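Local coordinates for putative protein-disulfide isomerase (Pseudomonas syringae pv. tomato, PDB 3GN3) that probably acts as a thiol-disulfide oxidoreductase or isomerase of the DsbA family, though its activity is not established, at residues M4-A8 / H138-W142; P15-E19 / W177-G182; R51-Q55 / W142-A147. All blocks are in the same frame, centred on the assembly; numbering follows the deposited sequence.

Interaction 1. Residues M4-A8 / H138-W142; sequences MHSDA and HAVKW
The N-terminal lead-in to strand 10-12, which makes a short 3-10 turn at His5 and Ser6, lies against helix 137-150 of this DsbA-family chain and covers the indole of Trp142. Two carbons of the turn sit over the same face of that indole. CB of His5 lies 3.9 Å from the centroid of the five-membered ring, 25° off its normal, and CA of Ser6 lies 3.8 Å from the centroid of the six-membered ring at the same tilt; both therefore qualify as CH-pi contacts. CB of Ser6 adds a close approach to CZ2 of Trp142, 3.4 Å. The indole reaches the turn because CG of Trp142 stands anti to the backbone N (chi1 -172°), which swings the rings off the helix toward the N-terminal segment.

In a DsbA-like fold, helices pack around a thioredoxin-like sheet; here one such helix and the segment entering strand 10-12, outermost in this chain's sheet, meet directly. The His5 imidazole continues past the indole along the helix. Its plane is turned 23° from the five-membered ring, but the two are slid apart, with centroids at 5.5 Å, so overlap is slight. ND1 of His5 instead rests on the backbone of the previous turn, 3.4 Å from CA of Ala139, and CE1 lies 3.8 Å from the carbonyl C of His138. No hydrogen bond joins the segments. Trp142 also packs on Leu163 of a second subunit, and Ser6 on Asn161 of that same subunit.

Interaction 2. Residues P15-E19 / W177-G182; sequences PRLFE and WVSDIG
Arg16 is the first residue of 15-19 to meet the C-terminal helix, and it does so with the stem of its side chain. CD of Arg16 lies 3.3 Å from O of Ile181, and its CB is 4.0 Å from CG2 of Ile181. Further out, NH1 of Arg16 comes to 3.2 Å from O of Gly182. The guanidinium thus lies near Ile181 O and the chain's terminal carboxylate at Gly182, which would probably favour it electrostatically, though NH1 is too poorly angled for a hydrogen bond. Gly182 itself has a positive phi, a backbone shape that suits glycine.

After one residue that points to the other side of the strand, Phe18 returns to the helix side. With CG anti to the backbone N, its ring is carried toward the helix, where CD1 of Ile181 lies over one face, 3.7 Å from the centroid and 14° off the normal: a CH-pi contact over the face, somewhat off centre. The two side chains cross at about a right angle. Beyond it, CE2 of Phe18 approaches CE3 of Trp177 at 4.3 Å; the rings meet obliquely, planes 48° apart. The NE1 of that indole is bonded to Ser169 O, outside the contact.

Strand 16-22 lies inside the thioredoxin-like sheet, and the short axes of 16-19 and 177-181 come within 10.5 Å at 129°, placing the terminal helix across one sheet face. Leu39 of helix 36-43 packs against Phe18, Trp177 and Ile181 alike. Without a single hydrogen bond between the segments, the helix is held here by apolar and CH-pi contacts, with the arginine stem on the partly exposed side.

Interaction 3. Residues R51-Q55 / W142-A147; sequences RIRLQ and WHTKYA
ND1 of His143 accepts the backbone N-H of Leu54, with N to ND1 3.1 Å and an N-H...N angle of 167°. The bond is nearly straight at the hydrogen, yet the donor lies well out of the imidazole plane (35°). As the acceptor of this hydrogen bond, ND1 carries no hydrogen of its own. The ring is brought to the strand by a first torsion that sets CG of His143 anti to its carbonyl carbon, and CA of Arg53 then sits at the ring's edge, 3.5 Å from ND1.

A second polar link uses the carbonyl of the same Leu54: water 1 donates to O of Leu54 at 2.7 Å and to OG1 of Thr144 at 3.0 Å, bridging the end of the strand to the helix. The short axes of 51-54 and 142-147 pass 7.7 Å apart at 95°, so these pieces of strand 48-54, in the DsbA-family sheet, and helix 137-150 cross at nearly a right angle, near the strand's C-terminal end. There, OE1 of Gln55 touches CB of Ala147, while its NE2 is bonded to His153 O.

The bent chain of Arg53 places its guanidinium between two side chains. CH2 of Trp142 lies over one face of the group, 4.1 Å from CZ, and CB of Arg51 over the opposite face; the indole presents its edge, its plane steeply inclined to the guanidinium. The Tyr146 ring also stands steeply to the guanidinium, with CE2 3.7 Å from NE of Arg53. The charge is answered by Glu19, whose OE1 forms a salt bridge with NH2 of Arg53 and also bonds OH of Tyr146. Leu54 meanwhile packs on helix 63-73 through Val67, Ile70 and Leu71.

Interactions 1 and 3 are neighbours, their centres about 8 Å apart, and share Trp142 and helix 137-150; Ser6 O lies 2.8 Å from Arg53 NH1, a probable hydrogen bond between them. Interaction 2 is more distant, about 22 Å from interaction 1 and 18 Å from interaction 3 between centres, but reaches the latter through adjacent sheet strands 16-22 and 48-54 and the Glu19 OE1 to Arg53 NH2 salt bridge of 2.8 Å. Along the chain, interaction 3 falls within the span of interaction 2, while interaction 1 crosses both; early segments thus meet late helices around the sheet.

Interaction 1. Residues M4-A8 / H138-W142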
ATOM      1  N   MET A   4      12.892  17.934  10.203  1.00 67.83           N
ATOM      2  CA  MET A   4      11.744  16.977  10.111  1.00 67.62           C
ATOM      3  C   MET A   4      10.679  17.426   9.111  1.00 67.13           C
ATOM      4  O   MET A   4       9.864  18.307   9.414  1.00 66.93           O
ATOM      5  CB  MET A   4      11.112  16.720  11.491  1.00 67.87           C
ATOM      6  CG  MET A   4      11.420  15.328  12.045  1.00 68.58           C
ATOM      7  SD  MET A   4      10.783  14.949  13.705  1.00 71.08           S
ATOM      8  CE  MET A   4       9.015  14.717  13.467  1.00 70.86           C
ATOM      9  N   HIS A   5      10.694  16.809   7.923  1.00 66.27           N
ATOM     10  CA  HIS A   5       9.664  17.050   6.900  1.00 65.16           C
ATOM     11  C   HIS A   5       8.280  16.693   7.428  1.00 64.42           C
ATOM     12  O   HIS A   5       7.308  17.365   7.110  1.00 64.61           O
ATOM     13  CB  HIS A   5       9.906  16.222   5.637  1.00 64.94           C
ATOM     14  CG  HIS A   5      11.233  16.444   4.981  1.00 64.95           C
ATOM     15  ND1 HIS A   5      11.515  17.565   4.225  1.00 64.92           N
ATOM     16  CD2 HIS A   5      12.334  15.655   4.914  1.00 64.58           C
ATOM     17  CE1 HIS A   5      12.742  17.469   3.744  1.00 64.66           C
ATOM     18  NE2 HIS A   5      13.259  16.319   4.144  1.00 64.96           N
ATOM     19  N   SER A   6       8.209  15.634   8.235  1.00 63.51           N
ATOM     20  CA  SER A   6       6.949  15.060   8.724  1.00 62.77           C
ATOM     21  C   SER A   6       6.034  15.979   9.542  1.00 62.04           C
ATOM     22  O   SER A   6       4.878  15.643   9.767  1.00 61.96           O
ATOM     23  CB  SER A   6       7.221  13.777   9.521  1.00 62.83           C
ATOM     24  OG  SER A   6       8.216  13.991  10.505  1.00 63.66           O
ATOM     25  N   ASP A   7       6.535  17.120  10.001  1.00 61.18           N
ATOM     26  CA  ASP A   7       5.670  18.016  10.770  1.00 60.38           C
ATOM     27  C   ASP A   7       5.801  19.535  10.530  1.00 58.61           C
ATOM     28  O   ASP A   7       5.479  20.316  11.412  1.00 58.80           O
ATOM     29  CB  ASP A   7       5.707  17.669  12.278  1.00 61.14           C
ATOM     30  CG  ASP A   7       7.110  17.844  12.922  1.00 63.25           C
ATOM     31  OD1 ASP A   7       7.231  17.492  14.123  1.00 65.86           O
ATOM     32  OD2 ASP A   7       8.075  18.317  12.263  1.00 64.22           O
ATOM     33  N   ALA A   8       6.226  19.962   9.346  1.00 56.55           N
ATOM     34  CA  ALA A   8       6.204  21.394   9.055  1.00 54.66           C
ATOM     35  C   ALA A   8       4.747  21.877   9.034  1.00 53.22           C
ATOM     36  O   ALA A   8       4.364  22.776   9.805  1.00 53.06           O
ATOM     37  CB  ALA A   8       6.927  21.737   7.739  1.00 54.28           C
ATOM     38  N   HIS A 138      13.842  17.071  -1.629  1.00 43.39           N
ATOM     39  CA  HIS A 138      13.627  16.114  -0.549  1.00 42.85           C
ATOM     40  C   HIS A 138      12.287  16.255   0.166  1.00 41.81           C
ATOM     41  O   HIS A 138      11.673  15.246   0.521  1.00 42.21           O
ATOM     42  CB  HIS A 138      14.803  16.122   0.429  1.00 43.11           C
ATOM     43  CG  HIS A 138      16.066  15.617  -0.183  1.00 46.56           C
ATOM     44  ND1 HIS A 138      17.065  16.459  -0.635  1.00 50.37           N
ATOM     45  CD2 HIS A 138      16.462  14.360  -0.496  1.00 47.55           C
ATOM     46  CE1 HIS A 138      18.038  15.740  -1.168  1.00 49.62           C
ATOM     47  NE2 HIS A 138      17.693  14.464  -1.098  1.00 49.97           N
ATOM     48  N   ALA A 139      11.832  17.494   0.360  1.00 40.46           N
ATOM     49  CA  ALA A 139      10.508  17.757   0.933  1.00 39.15           C
ATOM     50  C   ALA A 139       9.419  17.236   0.002  1.00 38.11           C
ATOM     51  O   ALA A 139       8.524  16.517   0.456  1.00 38.30           O
ATOM     52  CB  ALA A 139      10.305  19.251   1.237  1.00 38.60           C
ATOM     53  N   VAL A 140       9.505  17.594  -1.284  1.00 36.57           N
ATOM     54  CA  VAL A 140       8.635  17.031  -2.324  1.00 35.92           C
ATOM     55  C   VAL A 140       8.652  15.492  -2.321  1.00 35.96           C
ATOM     56  O   VAL A 140       7.604  14.853  -2.393  1.00 36.03           O
ATOM     57  CB  VAL A 140       9.003  17.549  -3.737  1.00 36.11           C
ATOM     58  CG1 VAL A 140       8.024  16.988  -4.798  1.00 35.41           C
ATOM     59  CG2 VAL A 140       9.033  19.091  -3.778  1.00 34.64           C
ATOM     60  N   LYS A 141       9.840  14.902  -2.218  1.00 35.57           N
ATOM     61  CA  LYS A 141       9.964  13.444  -2.167  1.00 35.34           C
ATOM     62  C   LYS A 141       9.319  12.875  -0.926  1.00 34.78           C
ATOM     63  O   LYS A 141       8.695  11.813  -1.006  1.00 35.28           O
ATOM     64  CB  LYS A 141      11.426  12.967  -2.279  1.00 35.11           C
ATOM     65  CG  LYS A 141      11.910  12.898  -3.717  1.00 34.72           C
ATOM     66  CD  LYS A 141      13.384  13.181  -3.811  1.00 34.07           C
ATOM     67  CE  LYS A 141      13.907  12.732  -5.161  1.00 35.50           C
ATOM     68  NZ  LYS A 141      15.368  12.396  -5.099  1.00 35.61           N
ATOM     69  N   TRP A 142       9.474  13.569   0.205  1.00 33.74           N
ATOM     70  CA  TRP A 142       8.959  13.062   1.480  1.00 32.70           C
ATOM     71  C   TRP A 142       7.422  12.912   1.456  1.00 32.55           C
ATOM     72  O   TRP A 142       6.891  11.859   1.836  1.00 31.74           O
ATOM     73  CB  TRP A 142       9.390  13.916   2.679  1.00 32.30           C
ATOM     74  CG  TRP A 142       8.980  13.212   3.947  1.00 31.61           C
ATOM     75  CD1 TRP A 142       9.733  12.327   4.659  1.00 31.62           C
ATOM     76  CD2 TRP A 142       7.701  13.268   4.604  1.00 29.60           C
ATOM     77  NE1 TRP A 142       9.016  11.842   5.734  1.00 31.91           N
ATOM     78  CE2 TRP A 142       7.760  12.387   5.715  1.00 30.66           C
ATOM     79  CE3 TRP A 142       6.512  13.959   4.359  1.00 30.53           C
ATOM     80  CZ2 TRP A 142       6.670  12.180   6.583  1.00 29.32           C
ATOM     81  CZ3 TRP A 142       5.412  13.756   5.244  1.00 30.05           C
ATOM     82  CH2 TRP A 142       5.514  12.881   6.338  1.00 27.70           C
TER

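Interaction 2. Residues P15-E19 / W177-G182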
ATOM      1  N   PRO A  15      -3.659  15.144  21.124  1.00 40.48           N
ATOM      2  CA  PRO A  15      -3.137  13.794  20.920  1.00 40.42           C
ATOM      3  C   PRO A  15      -3.818  13.000  19.787  1.00 40.49           C
ATOM      4  O   PRO A  15      -3.272  11.990  19.349  1.00 40.52           O
ATOM      5  CB  PRO A  15      -3.393  13.115  22.276  1.00 40.28           C
ATOM      6  CG  PRO A  15      -4.589  13.797  22.813  1.00 40.11           C
ATOM      7  CD  PRO A  15      -4.601  15.204  22.260  1.00 40.42           C
ATOM      8  N   ARG A  16      -5.001  13.420  19.342  1.00 40.03           N
ATOM      9  CA  ARG A  16      -5.619  12.779  18.187  1.00 39.62           C
ATOM     10  C   ARG A  16      -5.089  13.418  16.900  1.00 38.28           C
ATOM     11  O   ARG A  16      -5.252  14.611  16.697  1.00 38.31           O
ATOM     12  CB  ARG A  16      -7.148  12.822  18.267  1.00 40.12           C
ATOM     13  CG  ARG A  16      -7.696  12.027  19.439  1.00 43.98           C
ATOM     14  CD  ARG A  16      -9.152  11.605  19.226  1.00 50.83           C
ATOM     15  NE  ARG A  16      -9.461  10.327  19.893  1.00 55.89           N
ATOM     16  CZ  ARG A  16      -9.862  10.193  21.164  1.00 58.47           C
ATOM     17  NH1 ARG A  16     -10.021  11.254  21.953  1.00 61.03           N
ATOM     18  NH2 ARG A  16     -10.101   8.985  21.658  1.00 58.97           N
ATOM     19  N   LEU A  17      -4.458  12.612  16.042  1.00 36.73           N
ATOM     20  CA  LEU A  17      -3.814  13.110  14.830  1.00 35.04           C
ATOM     21  C   LEU A  17      -4.713  13.032  13.595  1.00 34.46           C
ATOM     22  O   LEU A  17      -5.173  11.950  13.199  1.00 34.50           O
ATOM     23  CB  LEU A  17      -2.474  12.389  14.595  1.00 34.59           C
ATOM     24  CG  LEU A  17      -1.608  12.809  13.396  1.00 33.62           C
ATOM     25  CD1 LEU A  17      -1.314  14.305  13.350  1.00 31.18           C
ATOM     26  CD2 LEU A  17      -0.312  11.998  13.331  1.00 31.06           C
ATOM     27  N   PHE A  18      -4.947  14.193  12.994  1.00 33.35           N
ATOM     28  CA  PHE A  18      -5.814  14.319  11.840  1.00 32.84           C
ATOM     29  C   PHE A  18      -4.981  14.721  10.642  1.00 32.70           C
ATOM     30  O   PHE A  18      -4.521  15.865  10.567  1.00 32.85           O
ATOM     31  CB  PHE A  18      -6.855  15.396  12.099  1.00 32.49           C
ATOM     32  CG  PHE A  18      -7.903  15.507  11.041  1.00 33.14           C
ATOM     33  CD1 PHE A  18      -8.626  14.396  10.628  1.00 33.50           C
ATOM     34  CD2 PHE A  18      -8.210  16.730  10.484  1.00 34.41           C
ATOM     35  CE1 PHE A  18      -9.619  14.515   9.656  1.00 33.14           C
ATOM     36  CE2 PHE A  18      -9.219  16.851   9.514  1.00 34.44           C
ATOM     37  CZ  PHE A  18      -9.910  15.747   9.104  1.00 33.38           C
ATOM     38  N   GLU A  19      -4.771  13.788   9.713  1.00 32.22           N
ATOM     39  CA  GLU A  19      -3.952  14.078   8.535  1.00 31.75           C
ATOM     40  C   GLU A  19      -4.813  14.181   7.301  1.00 31.81           C
ATOM     41  O   GLU A  19      -5.691  13.337   7.079  1.00 32.66           O
ATOM     42  CB  GLU A  19      -2.881  13.024   8.350  1.00 31.08           C
ATOM     43  CG  GLU A  19      -1.996  12.893   9.553  1.00 31.51           C
ATOM     44  CD  GLU A  19      -0.962  11.826   9.379  1.00 32.73           C
ATOM     45  OE1 GLU A  19       0.020  12.054   8.638  1.00 34.24           O
ATOM     46  OE2 GLU A  19      -1.140  10.753   9.981  1.00 31.75           O
ATOM     47  N   TRP A 177     -16.779  15.914  11.057  1.00 35.66           N
ATOM     48  CA  TRP A 177     -15.345  15.668  11.265  1.00 35.06           C
ATOM     49  C   TRP A 177     -15.021  15.621  12.735  1.00 35.54           C
ATOM     50  O   TRP A 177     -14.275  14.747  13.165  1.00 35.84           O
ATOM     51  CB  TRP A 177     -14.432  16.696  10.589  1.00 34.36           C
ATOM     52  CG  TRP A 177     -14.503  16.737   9.074  1.00 32.71           C
ATOM     53  CD1 TRP A 177     -15.197  15.879   8.240  1.00 30.66           C
ATOM     54  CD2 TRP A 177     -13.819  17.663   8.220  1.00 30.24           C
ATOM     55  NE1 TRP A 177     -14.992  16.241   6.921  1.00 31.12           N
ATOM     56  CE2 TRP A 177     -14.152  17.328   6.881  1.00 30.16           C
ATOM     57  CE3 TRP A 177     -12.958  18.749   8.455  1.00 30.19           C
ATOM     58  CZ2 TRP A 177     -13.657  18.052   5.773  1.00 29.69           C
ATOM     59  CZ3 TRP A 177     -12.456  19.474   7.341  1.00 29.90           C
ATOM     60  CH2 TRP A 177     -12.811  19.114   6.022  1.00 29.58           C
ATOM     61  N   VAL A 178     -15.599  16.541  13.510  1.00 35.94           N
ATOM     62  CA  VAL A 178     -15.306  16.613  14.951  1.00 36.05           C
ATOM     63  C   VAL A 178     -15.707  15.310  15.669  1.00 36.47           C
ATOM     64  O   VAL A 178     -14.902  14.760  16.445  1.00 35.99           O
ATOM     65  CB  VAL A 178     -15.946  17.878  15.632  1.00 36.16           C
ATOM     66  CG1 VAL A 178     -15.439  18.068  17.059  1.00 34.19           C
ATOM     67  CG2 VAL A 178     -15.675  19.126  14.811  1.00 35.63           C
ATOM     68  N   SER A 179     -16.910  14.793  15.385  1.00 36.82           N
ATOM     69  CA  SER A 179     -17.319  13.501  15.990  1.00 37.86           C
ATOM     70  C   SER A 179     -16.529  12.326  15.432  1.00 38.24           C
ATOM     71  O   SER A 179     -16.210  11.411  16.181  1.00 38.71           O
ATOM     72  CB  SER A 179     -18.805  13.187  15.827  1.00 37.40           C
ATOM     73  OG  SER A 179     -19.503  14.242  15.217  1.00 38.84           O
ATOM     74  N   ASP A 180     -16.248  12.335  14.121  1.00 38.67           N
ATOM     75  CA  ASP A 180     -15.416  11.296  13.488  1.00 38.98           C
ATOM     76  C   ASP A 180     -14.060  11.238  14.178  1.00 39.42           C
ATOM     77  O   ASP A 180     -13.593  10.151  14.535  1.00 39.59           O
ATOM     78  CB  ASP A 180     -15.195  11.575  11.998  1.00 38.95           C
ATOM     79  CG  ASP A 180     -16.459  11.424  11.168  1.00 39.62           C
ATOM     80  OD1 ASP A 180     -17.440  10.825  11.663  1.00 39.91           O
ATOM     81  OD2 ASP A 180     -16.469  11.900  10.006  1.00 40.18           O
ATOM     82  N   ILE A 181     -13.434  12.402  14.378  1.00 39.36           N
ATOM     83  CA  ILE A 181     -12.159  12.450  15.082  1.00 39.98           C
ATOM     84  C   ILE A 181     -12.334  11.905  16.514  1.00 40.99           C
ATOM     85  O   ILE A 181     -11.526  11.083  16.975  1.00 41.35           O
ATOM     86  CB  ILE A 181     -11.465  13.852  15.011  1.00 39.59           C
ATOM     87  CG1 ILE A 181     -11.007  14.131  13.569  1.00 38.96           C
ATOM     88  CG2 ILE A 181     -10.265  13.902  15.951  1.00 38.30           C
ATOM     89  CD1 ILE A 181     -10.916  15.596  13.165  1.00 37.99           C
ATOM     90  N   GLY A 182     -13.410  12.326  17.185  1.00 41.58           N
ATOM     91  CA  GLY A 182     -13.760  11.812  18.506  1.00 41.76           C
ATOM     92  C   GLY A 182     -13.311  12.752  19.602  1.00 42.19           C
ATOM     93  O   GLY A 182     -12.173  12.684  20.048  1.00 42.56           O
TER

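Interaction 3. Residues R51-Q55 / W142-A147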
ATOM      1  N   ARG A  51      -2.508  17.990  10.371  1.00 36.82           N
ATOM      2  CA  ARG A  51      -1.379  18.101   9.432  1.00 36.51           C
ATOM      3  C   ARG A  51      -1.837  17.986   7.990  1.00 36.10           C
ATOM      4  O   ARG A  51      -2.637  17.109   7.646  1.00 36.22           O
ATOM      5  CB  ARG A  51      -0.316  17.040   9.690  1.00 36.47           C
ATOM      6  CG  ARG A  51       0.089  16.924  11.129  1.00 37.63           C
ATOM      7  CD  ARG A  51       1.410  16.251  11.247  1.00 38.30           C
ATOM      8  NE  ARG A  51       2.048  16.611  12.501  1.00 41.27           N
ATOM      9  CZ  ARG A  51       2.438  15.732  13.405  1.00 41.87           C
ATOM     10  NH1 ARG A  51       2.272  14.445  13.183  1.00 45.36           N
ATOM     11  NH2 ARG A  51       3.003  16.133  14.517  1.00 40.90           N
ATOM     12  N   ILE A  52      -1.312  18.877   7.162  1.00 35.50           N
ATOM     13  CA  ILE A  52      -1.454  18.798   5.721  1.00 35.27           C
ATOM     14  C   ILE A  52      -0.307  17.974   5.087  1.00 35.14           C
ATOM     15  O   ILE A  52       0.871  18.167   5.412  1.00 35.06           O
ATOM     16  CB  ILE A  52      -1.510  20.206   5.105  1.00 34.90           C
ATOM     17  CG1 ILE A  52      -2.692  20.974   5.700  1.00 34.85           C
ATOM     18  CG2 ILE A  52      -1.598  20.132   3.562  1.00 34.86           C
ATOM     19  CD1 ILE A  52      -2.725  22.462   5.359  1.00 34.46           C
ATOM     20  N   ARG A  53      -0.664  17.038   4.204  1.00 34.94           N
ATOM     21  CA  ARG A  53       0.325  16.384   3.345  1.00 34.57           C
ATOM     22  C   ARG A  53      -0.065  16.717   1.927  1.00 34.75           C
ATOM     23  O   ARG A  53      -1.252  16.819   1.611  1.00 34.76           O
ATOM     24  CB  ARG A  53       0.366  14.868   3.503  1.00 34.37           C
ATOM     25  CG  ARG A  53       0.101  14.298   4.879  1.00 35.58           C
ATOM     26  CD  ARG A  53       0.964  14.934   5.920  1.00 37.32           C
ATOM     27  NE  ARG A  53       1.222  14.085   7.074  1.00 36.62           N
ATOM     28  CZ  ARG A  53       2.132  14.387   7.996  1.00 34.66           C
ATOM     29  NH1 ARG A  53       2.817  15.507   7.872  1.00 32.35           N
ATOM     30  NH2 ARG A  53       2.360  13.575   9.025  1.00 33.99           N
ATOM     31  N   LEU A  54       0.934  16.882   1.067  1.00 34.50           N
ATOM     32  CA  LEU A  54       0.675  17.321  -0.290  1.00 34.19           C
ATOM     33  C   LEU A  54       0.572  16.126  -1.237  1.00 34.15           C
ATOM     34  O   LEU A  54       1.510  15.334  -1.383  1.00 34.35           O
ATOM     35  CB  LEU A  54       1.746  18.337  -0.714  1.00 34.30           C
ATOM     36  CG  LEU A  54       1.784  19.558   0.220  1.00 34.09           C
ATOM     37  CD1 LEU A  54       2.998  20.402  -0.057  1.00 34.08           C
ATOM     38  CD2 LEU A  54       0.499  20.397   0.148  1.00 31.18           C
ATOM     39  N   GLN A  55      -0.599  15.974  -1.837  1.00 33.81           N
ATOM     40  CA  GLN A  55      -0.882  14.874  -2.748  1.00 33.32           C
ATOM     41  C   GLN A  55      -0.843  15.436  -4.147  1.00 33.28           C
ATOM     42  O   GLN A  55      -1.864  15.934  -4.650  1.00 33.78           O
ATOM     43  CB  GLN A  55      -2.278  14.296  -2.451  1.00 33.71           C
ATOM     44  CG  GLN A  55      -2.828  13.282  -3.484  1.00 33.71           C
ATOM     45  CD  GLN A  55      -2.209  11.905  -3.338  1.00 33.61           C
ATOM     46  OE1 GLN A  55      -1.210  11.732  -2.635  1.00 35.04           O
ATOM     47  NE2 GLN A  55      -2.806  10.913  -3.988  1.00 32.94           N
ATOM     48  N   TRP A 142       9.474  13.569   0.205  1.00 33.74           N
ATOM     49  CA  TRP A 142       8.959  13.062   1.480  1.00 32.70           C
ATOM     50  C   TRP A 142       7.422  12.912   1.456  1.00 32.55           C
ATOM     51  O   TRP A 142       6.891  11.859   1.836  1.00 31.74           O
ATOM     52  CB  TRP A 142       9.390  13.916   2.679  1.00 32.30           C
ATOM     53  CG  TRP A 142       8.980  13.212   3.947  1.00 31.61           C
ATOM     54  CD1 TRP A 142       9.733  12.327   4.659  1.00 31.62           C
ATOM     55  CD2 TRP A 142       7.701  13.268   4.604  1.00 29.60           C
ATOM     56  NE1 TRP A 142       9.016  11.842   5.734  1.00 31.91           N
ATOM     57  CE2 TRP A 142       7.760  12.387   5.715  1.00 30.66           C
ATOM     58  CE3 TRP A 142       6.512  13.959   4.359  1.00 30.53           C
ATOM     59  CZ2 TRP A 142       6.670  12.180   6.583  1.00 29.32           C
ATOM     60  CZ3 TRP A 142       5.412  13.756   5.244  1.00 30.05           C
ATOM     61  CH2 TRP A 142       5.514  12.881   6.338  1.00 27.70           C
ATOM     62  N   HIS A 143       6.729  13.967   1.010  1.00 31.99           N
ATOM     63  CA  HIS A 143       5.275  13.944   0.891  1.00 31.66           C
ATOM     64  C   HIS A 143       4.811  12.838  -0.036  1.00 30.84           C
ATOM     65  O   HIS A 143       3.964  12.029   0.339  1.00 30.61           O
ATOM     66  CB  HIS A 143       4.757  15.303   0.445  1.00 31.70           C
ATOM     67  CG  HIS A 143       4.801  16.319   1.540  1.00 34.84           C
ATOM     68  ND1 HIS A 143       3.717  16.588   2.348  1.00 35.69           N
ATOM     69  CD2 HIS A 143       5.820  17.085   2.005  1.00 35.71           C
ATOM     70  CE1 HIS A 143       4.056  17.499   3.243  1.00 35.54           C
ATOM     71  NE2 HIS A 143       5.328  17.810   3.061  1.00 36.11           N
ATOM     72  N   THR A 144       5.418  12.774  -1.214  1.00 29.96           N
ATOM     73  CA  THR A 144       5.066  11.782  -2.200  1.00 29.40           C
ATOM     74  C   THR A 144       5.290  10.363  -1.684  1.00 29.64           C
ATOM     75  O   THR A 144       4.376   9.523  -1.722  1.00 29.35           O
ATOM     76  CB  THR A 144       5.818  12.057  -3.462  1.00 29.44           C
ATOM     77  OG1 THR A 144       5.507  13.399  -3.850  1.00 28.88           O
ATOM     78  CG2 THR A 144       5.399  11.104  -4.561  1.00 27.62           C
ATOM     79  N   LYS A 145       6.478  10.129  -1.138  1.00 29.11           N
ATOM     80  CA  LYS A 145       6.818   8.848  -0.553  1.00 28.72           C
ATOM     81  C   LYS A 145       5.827   8.429   0.573  1.00 28.08           C
ATOM     82  O   LYS A 145       5.411   7.257   0.666  1.00 28.31           O
ATOM     83  CB  LYS A 145       8.268   8.909  -0.060  1.00 29.03           C
ATOM     84  CG  LYS A 145       8.921   7.573   0.109  1.00 31.43           C
ATOM     85  CD  LYS A 145      10.363   7.742   0.499  1.00 35.67           C
ATOM     86  CE  LYS A 145      10.917   6.458   1.109  1.00 38.55           C
ATOM     87  NZ  LYS A 145      12.412   6.472   1.113  1.00 40.31           N
ATOM     88  N   TYR A 146       5.436   9.384   1.413  1.00 26.81           N
ATOM     89  CA  TYR A 146       4.568   9.095   2.546  1.00 25.71           C
ATOM     90  C   TYR A 146       3.160   8.761   2.047  1.00 25.37           C
ATOM     91  O   TYR A 146       2.529   7.786   2.508  1.00 24.35           O
ATOM     92  CB  TYR A 146       4.567  10.286   3.511  1.00 25.90           C
ATOM     93  CG  TYR A 146       3.785  10.094   4.783  1.00 24.94           C
ATOM     94  CD1 TYR A 146       4.260   9.273   5.811  1.00 25.62           C
ATOM     95  CD2 TYR A 146       2.573  10.746   4.963  1.00 25.41           C
ATOM     96  CE1 TYR A 146       3.529   9.109   6.997  1.00 26.05           C
ATOM     97  CE2 TYR A 146       1.832  10.592   6.124  1.00 26.27           C
ATOM     98  CZ  TYR A 146       2.310   9.778   7.138  1.00 27.21           C
ATOM     99  OH  TYR A 146       1.559   9.659   8.295  1.00 26.35           O
ATOM    100  N   ALA A 147       2.700   9.566   1.082  1.00 25.04           N
ATOM    101  CA  ALA A 147       1.418   9.360   0.398  1.00 24.90           C
ATOM    102  C   ALA A 147       1.345   7.964  -0.236  1.00 25.39           C
ATOM    103  O   ALA A 147       0.443   7.163   0.073  1.00 25.69           O
ATOM    104  CB  ALA A 147       1.190  10.450  -0.638  1.00 23.70           C
TER
HETATM  105  O   HOH W   1       2.625  14.060  -3.548  1.00 27.31           O